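Local structure of 3-hexulose-6-phosphate synthase (3AJX) at residues 10-13 with 14-18; 31-34 with 35-39; 135-138 with 139-142; 146-149 with 150-153. The protein is an enzyme of the HUMPS family with a TIM-barrel fold of eight parallel strands that binds a magnesium ion and assembles as a dimer. The protein carries 1 engineered substitution. All coordinates share one frame; numbering follows the deposited sequence.

Contact 1: residues 10-13 with 14-18; sequences LSTE and AALEL
Thr-12 lays its methyl group alongside the side chain of Leu-16, one helical turn on, the two pointing the same way with CG2 of Thr-12 3.9 Å from CD1 of Leu-16. The torsion about CA-CB of Thr-12 (chi1 -62°) turns CG2 anti to the backbone N and OG1 anti to the carbonyl carbon, which gives the carbon branch to the leucine. Beneath this pair the backbone N of Leu-16 donates to Thr-12 O at 2.8 Å, and CG of Leu-16 also rests on that oxygen. Ser-11 is the N-cap of helix 12-22. With chi1 at 74° its OG sits between its own backbone N and carbonyl carbon and accepts from Ala-14 N at 3.0 Å, while Ser-11 O takes the N-H of Ala-15 at 2.9 Å. The helix belongs to the first beta-alpha-beta unit of the barrel, between strands 2-7 and 28-31. Thr-12 packs on Val-43 and Leu-16 on Val-47, both of helix 42-50, whereas Ala-15 faces Ile-7 of strand 2-7. The cap thus answers the N-H of Ala-14, and Glu-39 OE2 accepts from Thr-12 N; a carboxylate at this end of the helix would probably be favoured by the helix dipole, since the first-turn amides point their hydrogens that way, though the nearby Glu-13 carboxylate would probably offset part of the gain.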
loop_
_atom_site.group_PDB
_atom_site.type_symbol
_atom_site.label_atom_id
_atom_site.label_comp_id
_atom_site.label_asym_id
_atom_site.label_seq_id
_atom_site.Cartn_x
_atom_site.Cartn_y
_atom_site.Cartn_z
ATOM N N LEU A 10 -9.358 -12.094 -4.248
ATOM C CA LEU A 10 -8.066 -12.606 -3.794
ATOM C C LEU A 10 -7.324 -13.617 -4.663
ATOM O O LEU A 10 -6.266 -14.107 -4.263
ATOM C CB LEU A 10 -8.216 -13.181 -2.384
ATOM C CG LEU A 10 -8.737 -12.216 -1.315
ATOM C CD1 LEU A 10 -8.856 -12.950 0.012
ATOM C CD2 LEU A 10 -7.799 -11.021 -1.185
ATOM N N SER A 11 -7.851 -13.944 -5.837
ATOM C CA SER A 11 -7.159 -14.897 -6.700
ATOM C C SER A 11 -7.247 -14.503 -8.162
ATOM O O SER A 11 -8.219 -13.881 -8.593
ATOM C CB SER A 11 -7.729 -16.312 -6.521
ATOM O OG SER A 11 -9.003 -16.441 -7.126
ATOM N N THR A 12 -6.218 -14.869 -8.920
ATOM C CA THR A 12 -6.162 -14.576 -10.347
ATOM C C THR A 12 -7.307 -15.290 -11.059
ATOM O O THR A 12 -7.922 -14.748 -11.976
ATOM C CB THR A 12 -4.822 -15.042 -10.949
ATOM O OG1 THR A 12 -3.747 -14.326 -10.329
ATOM C CG2 THR A 12 -4.797 -14.798 -12.451
ATOM N N GLU A 13 -7.587 -16.513 -10.629
ATOM C CA GLU A 13 -8.666 -17.295 -11.218
ATOM C C GLU A 13 -9.989 -16.540 -11.081
ATOM O O GLU A 13 -10.731 -16.384 -12.049
ATOM C CB GLU A 13 -8.771 -18.654 -10.521
ATOM C CG GLU A 13 -7.567 -19.573 -10.715
ATOM C CD GLU A 13 -6.259 -18.975 -10.216
ATOM O OE1 GLU A 13 -6.211 -18.502 -9.060
ATOM O OE2 GLU A 13 -5.272 -18.987 -10.984
ATOM N N ALA A 14 -10.272 -16.066 -9.871
ATOM C CA ALA A 14 -11.504 -15.329 -9.602
ATOM C C ALA A 14 -11.558 -14.025 -10.390
ATOM O O ALA A 14 -12.608 -13.650 -10.917
ATOM C CB ALA A 14 -11.621 -15.037 -8.109
ATOM N N ALA A 15 -10.425 -13.334 -10.462
ATOM C CA ALA A 15 -10.343 -12.068 -11.182
ATOM C C ALA A 15 -10.609 -12.264 -12.672
ATOM O O ALA A 15 -11.346 -11.493 -13.284
ATOM C CB ALA A 15 -8.971 -11.430 -10.966
ATOM N N LEU A 16 -10.007 -13.297 -13.253
ATOM C CA LEU A 16 -10.195 -13.586 -14.671
ATOM C C LEU A 16 -11.640 -13.971 -14.979
ATOM O O LEU A 16 -12.206 -13.539 -15.984
ATOM C CB LEU A 16 -9.264 -14.714 -15.108
ATOM C CG LEU A 16 -7.782 -14.372 -15.259
ATOM C CD1 LEU A 16 -7.004 -15.640 -15.573
ATOM C CD2 LEU A 16 -7.601 -13.343 -16.368
ATOM N N GLU A 17 -12.237 -14.790 -14.118
ATOM C CA GLU A 17 -13.615 -15.204 -14.331
ATOM C C GLU A 17 -14.546 -13.999 -14.276
ATOM O O GLU A 17 -15.441 -13.864 -15.108
ATOM C CB GLU A 17 -14.034 -16.240 -13.283
ATOM C CG GLU A 17 -15.508 -16.622 -13.363
ATOM C CD GLU A 17 -15.857 -17.812 -12.490
ATOM O OE1 GLU A 17 -17.065 -18.109 -12.343
ATOM O OE2 GLU A 17 -14.927 -18.455 -11.957
ATOM N N LEU A 18 -14.327 -13.117 -13.303
ATOM C CA LEU A 18 -15.162 -11.929 -13.169
ATOM C C LEU A 18 -14.971 -10.997 -14.355
ATOM O O LEU A 18 -15.942 -10.508 -14.932
ATOM C CB LEU A 18 -14.832 -11.176 -11.876
ATOM C CG LEU A 18 -15.671 -9.916 -11.642
ATOM C CD1 LEU A 18 -17.146 -10.288 -11.585
ATOM C CD2 LEU A 18 -15.247 -9.235 -10.353
#

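Contact 2: residues 31-34 with 35-39; sequences LGTP and LIKAE. Engineered in segment 35-39: Lys-37 (natural residue Glu).
Leu-31 and Leu-35 meet chiefly through one methyl each, CD1 of Leu-31 lying 3.7 Å from CD2 of Leu-35 as their side chains cross obliquely. Leu-35 reaches back to it because its CG stands anti to the backbone N (chi1 179°). Ile-36 approaches the same turn from another side: CD1 rests 3.6 Å from Leu-31 O, and CG1 lies 3.5 Å from Gly-32 O. Farther along, Thr-33 and the engineered Lys-37 run side by side, pointing the same way, with the methyl CG2 of Thr-33 tight against CE of Lys-37 at 3.5 Å. The lysine chain is extended, and CG also touches Thr-33 O. Here the second barrel strand, 28-31, gives way to helix 33-39, with Gly-32 as its N-cap. Gly-32 O accepts from Ile-36 N at 3.0 Å; Thr-33 O takes Lys-37 N at 3.0 Å, and Pro-34 O takes Ala-38 N at 2.9 Å, a more bent bond with an N-H...O angle of 132°. Thr-33 lies near the bound magnesium ion, and its OG1 is hydrogen-bonded to the backbone O of Asp-59, a residue of the metal site, and to Lys-61 NZ. Lys-37 NZ leaves for the second subunit, in a salt bridge with Glu-69 OE1 and a hydrogen bond to Met-60 O of that chain. Behind the leucines stand Val-43 of helix 42-50, which touches both, and Ala-15 of helix 12-22, against Leu-35.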
loop_
_atom_site.group_PDB
_atom_site.type_symbol
_atom_site.label_atom_id
_atom_site.label_comp_id
_atom_site.label_asym_id
_atom_site.label_seq_id
_atom_site.Cartn_x
_atom_site.Cartn_y
_atom_site.Cartn_z
ATOM N N LEU A 31 -7.533 -4.003 -10.857
ATOM C CA LEU A 31 -7.060 -5.131 -10.062
ATOM C C LEU A 31 -6.847 -4.486 -8.695
ATOM O O LEU A 31 -5.959 -3.648 -8.524
ATOM C CB LEU A 31 -5.734 -5.682 -10.601
ATOM C CG LEU A 31 -5.703 -6.339 -11.988
ATOM C CD1 LEU A 31 -6.795 -7.398 -12.075
ATOM C CD2 LEU A 31 -5.901 -5.294 -13.063
ATOM N N GLY A 32 -7.679 -4.868 -7.735
ATOM C CA GLY A 32 -7.602 -4.291 -6.406
ATOM C C GLY A 32 -6.305 -4.495 -5.655
ATOM O O GLY A 32 -5.514 -5.384 -5.966
ATOM N N THR A 33 -6.097 -3.661 -4.644
ATOM C CA THR A 33 -4.893 -3.735 -3.834
ATOM C C THR A 33 -4.725 -5.104 -3.170
ATOM O O THR A 33 -3.640 -5.680 -3.200
ATOM C CB THR A 33 -4.894 -2.624 -2.771
ATOM O OG1 THR A 33 -5.144 -1.364 -3.412
ATOM C CG2 THR A 33 -3.550 -2.562 -2.069
ATOM N N PRO A 34 -5.794 -5.651 -2.561
ATOM C CA PRO A 34 -5.636 -6.966 -1.927
ATOM C C PRO A 34 -5.313 -8.062 -2.947
ATOM O O PRO A 34 -4.599 -9.014 -2.641
ATOM C CB PRO A 34 -6.981 -7.180 -1.230
ATOM C CG PRO A 34 -7.936 -6.411 -2.093
ATOM C CD PRO A 34 -7.169 -5.146 -2.393
ATOM N N LEU A 35 -5.839 -7.917 -4.159
ATOM C CA LEU A 35 -5.598 -8.889 -5.224
ATOM C C LEU A 35 -4.130 -8.889 -5.643
ATOM O O LEU A 35 -3.521 -9.945 -5.845
ATOM C CB LEU A 35 -6.477 -8.571 -6.435
ATOM C CG LEU A 35 -6.330 -9.477 -7.662
ATOM C CD1 LEU A 35 -6.611 -10.924 -7.270
ATOM C CD2 LEU A 35 -7.298 -9.034 -8.755
ATOM N N ILE A 36 -3.563 -7.698 -5.783
ATOM C CA ILE A 36 -2.164 -7.572 -6.163
ATOM C C ILE A 36 -1.266 -8.103 -5.047
ATOM O O ILE A 36 -0.292 -8.798 -5.308
ATOM C CB ILE A 36 -1.812 -6.104 -6.475
ATOM C CG1 ILE A 36 -2.548 -5.669 -7.751
ATOM C CG2 ILE A 36 -0.296 -5.943 -6.632
ATOM C CD1 ILE A 36 -2.399 -4.205 -8.086
ATOM N N LYS A 37 -1.593 -7.793 -3.798
ATOM C CA LYS A 37 -0.770 -8.275 -2.694
ATOM C C LYS A 37 -0.894 -9.789 -2.548
ATOM O O LYS A 37 0.023 -10.457 -2.070
ATOM C CB LYS A 37 -1.165 -7.579 -1.389
ATOM C CG LYS A 37 -0.830 -6.094 -1.386
ATOM C CD LYS A 37 -1.233 -5.402 -0.096
ATOM C CE LYS A 37 -0.931 -3.913 -0.191
ATOM N NZ LYS A 37 -1.376 -3.150 1.005
ATOM N N ALA A 38 -2.025 -10.329 -2.984
ATOM C CA ALA A 38 -2.258 -11.762 -2.886
ATOM C C ALA A 38 -1.508 -12.558 -3.947
ATOM O O ALA A 38 -0.834 -13.545 -3.635
ATOM C CB ALA A 38 -3.755 -12.047 -2.992
ATOM N N GLU A 39 -1.613 -12.107 -5.195
ATOM C CA GLU A 39 -1.011 -12.796 -6.337
ATOM C C GLU A 39 0.266 -12.205 -6.922
ATOM O O GLU A 39 0.999 -12.896 -7.631
ATOM C CB GLU A 39 -2.053 -12.894 -7.457
ATOM C CG GLU A 39 -3.308 -13.647 -7.066
ATOM C CD GLU A 39 -3.157 -15.150 -7.212
ATOM O OE1 GLU A 39 -2.025 -15.657 -7.061
ATOM O OE2 GLU A 39 -4.175 -15.823 -7.464
#

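Contact 3: residues 135-138 with 139-142; sequences AGLD and EQAK. With SO4 (sulfate ion), chain G.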
loop_
_atom_site.group_PDB
_atom_site.type_symbol
_atom_site.label_atom_id
_atom_site.label_comp_id
_atom_site.label_asym_id
_atom_site.label_seq_id
_atom_site.Cartn_x
_atom_site.Cartn_y
_atom_site.Cartn_z
ATOM N N ALA A 135 -13.507 6.469 -0.938
ATOM C CA ALA A 135 -13.874 6.183 0.446
ATOM C C ALA A 135 -13.725 4.665 0.525
ATOM O O ALA A 135 -14.437 3.932 -0.157
ATOM C CB ALA A 135 -15.316 6.593 0.725
ATOM N N GLY A 136 -12.777 4.199 1.329
ATOM C CA GLY A 136 -12.540 2.772 1.451
ATOM C C GLY A 136 -13.664 1.995 2.109
ATOM O O GLY A 136 -14.643 2.570 2.583
ATOM N N LEU A 137 -13.514 0.676 2.146
ATOM C CA LEU A 137 -14.523 -0.186 2.749
ATOM C C LEU A 137 -14.701 0.082 4.241
ATOM O O LEU A 137 -15.820 0.043 4.751
ATOM C CB LEU A 137 -14.167 -1.657 2.515
ATOM C CG LEU A 137 -14.119 -2.089 1.044
ATOM C CD1 LEU A 137 -13.737 -3.557 0.951
ATOM C CD2 LEU A 137 -15.477 -1.853 0.386
ATOM N N ASP A 138 -13.612 0.362 4.949
ATOM C CA ASP A 138 -13.734 0.635 6.375
ATOM C C ASP A 138 -14.486 1.937 6.625
ATOM O O ASP A 138 -15.307 2.020 7.541
ATOM C CB ASP A 138 -12.355 0.679 7.040
ATOM C CG ASP A 138 -11.715 -0.694 7.138
ATOM O OD1 ASP A 138 -12.435 -1.657 7.474
ATOM O OD2 ASP A 138 -10.498 -0.813 6.890
ATOM N N GLU A 139 -14.217 2.949 5.806
ATOM C CA GLU A 139 -14.889 4.236 5.956
ATOM C C GLU A 139 -16.369 4.112 5.604
ATOM O O GLU A 139 -17.229 4.708 6.258
ATOM C CB GLU A 139 -14.231 5.291 5.061
ATOM C CG GLU A 139 -14.953 6.632 5.075
ATOM C CD GLU A 139 -14.240 7.702 4.276
ATOM O OE1 GLU A 139 -14.782 8.824 4.185
ATOM O OE2 GLU A 139 -13.141 7.428 3.744
ATOM N N GLN A 140 -16.660 3.333 4.568
ATOM C CA GLN A 140 -18.032 3.126 4.121
ATOM C C GLN A 140 -18.865 2.449 5.202
ATOM O O GLN A 140 -20.069 2.682 5.306
ATOM C CB GLN A 140 -18.057 2.257 2.860
ATOM C CG GLN A 140 -17.555 2.938 1.601
ATOM C CD GLN A 140 -17.529 1.997 0.409
ATOM O OE1 GLN A 140 -18.525 1.338 0.102
ATOM N NE2 GLN A 140 -16.392 1.932 -0.270
ATOM N N ALA A 141 -18.212 1.614 6.003
ATOM C CA ALA A 141 -18.878 0.874 7.068
ATOM C C ALA A 141 -19.297 1.738 8.250
ATOM O O ALA A 141 -20.142 1.331 9.049
ATOM C CB ALA A 141 -17.977 -0.259 7.547
ATOM N N LYS A 142 -18.710 2.923 8.374
ATOM C CA LYS A 142 -19.054 3.808 9.478
ATOM C C LYS A 142 -20.485 4.307 9.340
ATOM O O LYS A 142 -20.914 4.711 8.259
ATOM C CB LYS A 142 -18.096 4.999 9.535
ATOM C CG LYS A 142 -16.672 4.628 9.905
ATOM C CD LYS A 142 -15.811 5.865 10.095
ATOM C CE LYS A 142 -14.423 5.489 10.583
ATOM N NZ LYS A 142 -13.596 6.687 10.892
HETATM S S SO4 G . -16.633 -0.253 -3.959
HETATM O O1 SO4 G . -17.025 -1.478 -3.230
HETATM O O2 SO4 G . -16.314 0.829 -3.007
HETATM O O3 SO4 G . -17.747 0.176 -4.825
HETATM O O4 SO4 G . -15.450 -0.543 -4.791
HETATM O O HOH W 1 -11.391 5.526 3.404
#
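Gln-140 NE2 is shared by two acceptors: it donates to Ala-135 O at 2.8 Å and to O2 of a sulfate ion at 3.0 Å. Gln-140 lies on the short helix 137-140, which follows strand 130-134 of the TIM barrel, with Gly-136 as its N-cap. The glutamine chain is extended beyond CG and comes back over the cap, where CG lies 3.1 Å from Gly-136 O; that oxygen also accepts from Gln-140 N. The Ala-135 bond has its acceptor 17° out of the amide plane and an N-H...O angle of 153°; two acceptors on NE2 probably restrain the amide's turn. The sulfate, probably from the crystallisation liquor, also accepts from the backbone N of Gly-166, Gly-186 and Gly-187. Leu-137 slants across the glutamine, its CD2 3.9 Å from NE2 of Gln-140. Asp-138 OD2 is hydrogen-bonded to Thr-91 OG1 and Gly-66 N of the second subunit, and Lys-142 NZ forms a salt bridge with its Asp-88. Glu-139, its CG anti to the backbone N (chi1 175°), stretches back until its OE2 lies 3.6 Å from CA of Ala-135. One water donates to Glu-139 OE2 at 2.6 Å and accepts from Gly-136 N at 2.8 Å.

Contact 4: residues 146-149 with 150-153; sequences DLNG and LLAA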
loop_
_atom_site.group_PDB
_atom_site.type_symbol
_atom_site.label_atom_id
_atom_site.label_comp_id
_atom_site.label_asym_id
_atom_site.label_seq_id
_atom_site.Cartn_x
_atom_site.Cartn_y
_atom_site.Cartn_z
ATOM N N ASP A 146 -21.638 9.149 3.917
ATOM C CA ASP A 146 -22.334 9.837 2.838
ATOM C C ASP A 146 -21.436 9.984 1.616
ATOM O O ASP A 146 -20.313 10.476 1.712
ATOM C CB ASP A 146 -22.787 11.218 3.313
ATOM C CG ASP A 146 -23.640 11.935 2.290
ATOM O OD1 ASP A 146 -24.010 13.100 2.545
ATOM O OD2 ASP A 146 -23.943 11.335 1.237
ATOM N N LEU A 147 -21.945 9.558 0.467
ATOM C CA LEU A 147 -21.206 9.632 -0.787
ATOM C C LEU A 147 -21.098 11.066 -1.304
ATOM O O LEU A 147 -20.205 11.388 -2.091
ATOM C CB LEU A 147 -21.898 8.764 -1.837
ATOM C CG LEU A 147 -21.253 8.671 -3.217
ATOM C CD1 LEU A 147 -19.920 7.945 -3.110
ATOM C CD2 LEU A 147 -22.185 7.936 -4.164
ATOM N N ASN A 148 -22.004 11.931 -0.858
ATOM C CA ASN A 148 -22.005 13.320 -1.306
ATOM C C ASN A 148 -20.760 14.100 -0.893
ATOM O O ASN A 148 -20.433 15.120 -1.500
ATOM C CB ASN A 148 -23.264 14.035 -0.810
ATOM C CG ASN A 148 -24.537 13.401 -1.339
ATOM O OD1 ASN A 148 -24.657 13.122 -2.534
ATOM N ND2 ASN A 148 -25.500 13.177 -0.451
ATOM N N GLY A 149 -20.067 13.624 0.137
ATOM C CA GLY A 149 -18.856 14.294 0.573
ATOM C C GLY A 149 -17.793 14.163 -0.504
ATOM O O GLY A 149 -17.037 15.099 -0.770
ATOM N N LEU A 150 -17.736 12.989 -1.127
ATOM C CA LEU A 150 -16.771 12.733 -2.190
ATOM C C LEU A 150 -17.144 13.523 -3.438
ATOM O O LEU A 150 -16.275 14.052 -4.130
ATOM C CB LEU A 150 -16.735 11.239 -2.532
ATOM C CG LEU A 150 -16.273 10.275 -1.438
ATOM C CD1 LEU A 150 -16.471 8.842 -1.910
ATOM C CD2 LEU A 150 -14.809 10.532 -1.095
ATOM N N LEU A 151 -18.439 13.601 -3.728
ATOM C CA LEU A 151 -18.901 14.327 -4.901
ATOM C C LEU A 151 -18.627 15.820 -4.745
ATOM O O LEU A 151 -18.224 16.485 -5.701
ATOM C CB LEU A 151 -20.398 14.083 -5.128
ATOM C CG LEU A 151 -20.820 12.615 -5.266
ATOM C CD1 LEU A 151 -22.303 12.529 -5.594
ATOM C CD2 LEU A 151 -20.006 11.944 -6.355
ATOM N N ALA A 152 -18.836 16.340 -3.539
ATOM C CA ALA A 152 -18.595 17.752 -3.267
ATOM C C ALA A 152 -17.114 18.063 -3.450
ATOM O O ALA A 152 -16.748 19.097 -4.011
ATOM C CB ALA A 152 -19.031 18.096 -1.844
ATOM N N ALA A 153 -16.261 17.161 -2.977
ATOM C CA ALA A 153 -14.824 17.352 -3.096
ATOM C C ALA A 153 -14.415 17.316 -4.562
ATOM O O ALA A 153 -13.584 18.109 -4.996
ATOM C CB ALA A 153 -14.081 16.271 -2.313
#
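Leu-147 and Leu-150 cross at about a right angle, touching through one methyl each, CD1 of Leu-147 to CD1 of Leu-150 at 3.8 Å. In Leu-147 CG stands opposite the backbone N (chi1 -178°), a torsion that carries CD1 over to Leu-150. Leu-147 meets Leu-151 more loosely, CG to CG at 4.5 Å, and the latter's CG also rests on Leu-147 O. Asn-148 lies aslant to Leu-151, its amide oxygen OD1 3.9 Å from CD1 of Leu-151. Asp-146 caps the turn into the helix: OD2 accepts from Asn-148 N at 2.9 Å, the donor standing above the carboxylate plane, 70° out of it, with a nearly straight N-H...O angle of 169°. Weakly, Asn-148 ND2 also donates to Asp-146 OD1, so the carboxylate holds both backbone and side chain of the asparagine. Leu-147 O receives Leu-151 N at 3.3 Å and Leu-150 N weakly. The leucines fit helix 148-157 onto the barrel wall: Leu-147 and Leu-151 lie on Val-163 of strand 161-164, Leu-151 also meets Ala-174 and Val-175 of helix 172-177, and Leu-150 packs against Lys-116 of helix 116-125.

Following the chain, the four contacts come in series, each within one continuous stretch at the start of a helix of the same barrel; none encloses or crosses another. Contact 1 opens helix 12-22 after the first strand, and contact 2 opens helix 33-39 after the second. These two meet through Glu-39, which joins the end of helix 33-39 to the start of helix 12-22. Past mid-chain, contact 3 follows the sixth strand and contact 4 begins the next helix; they meet where Ala-135 CB packs on Leu-150 CD1. Contacts 2 and 3 both reach the second subunit. Contacts 1 and 4 lie on opposite sides of the chain's centre, about 31 Å apart between centres.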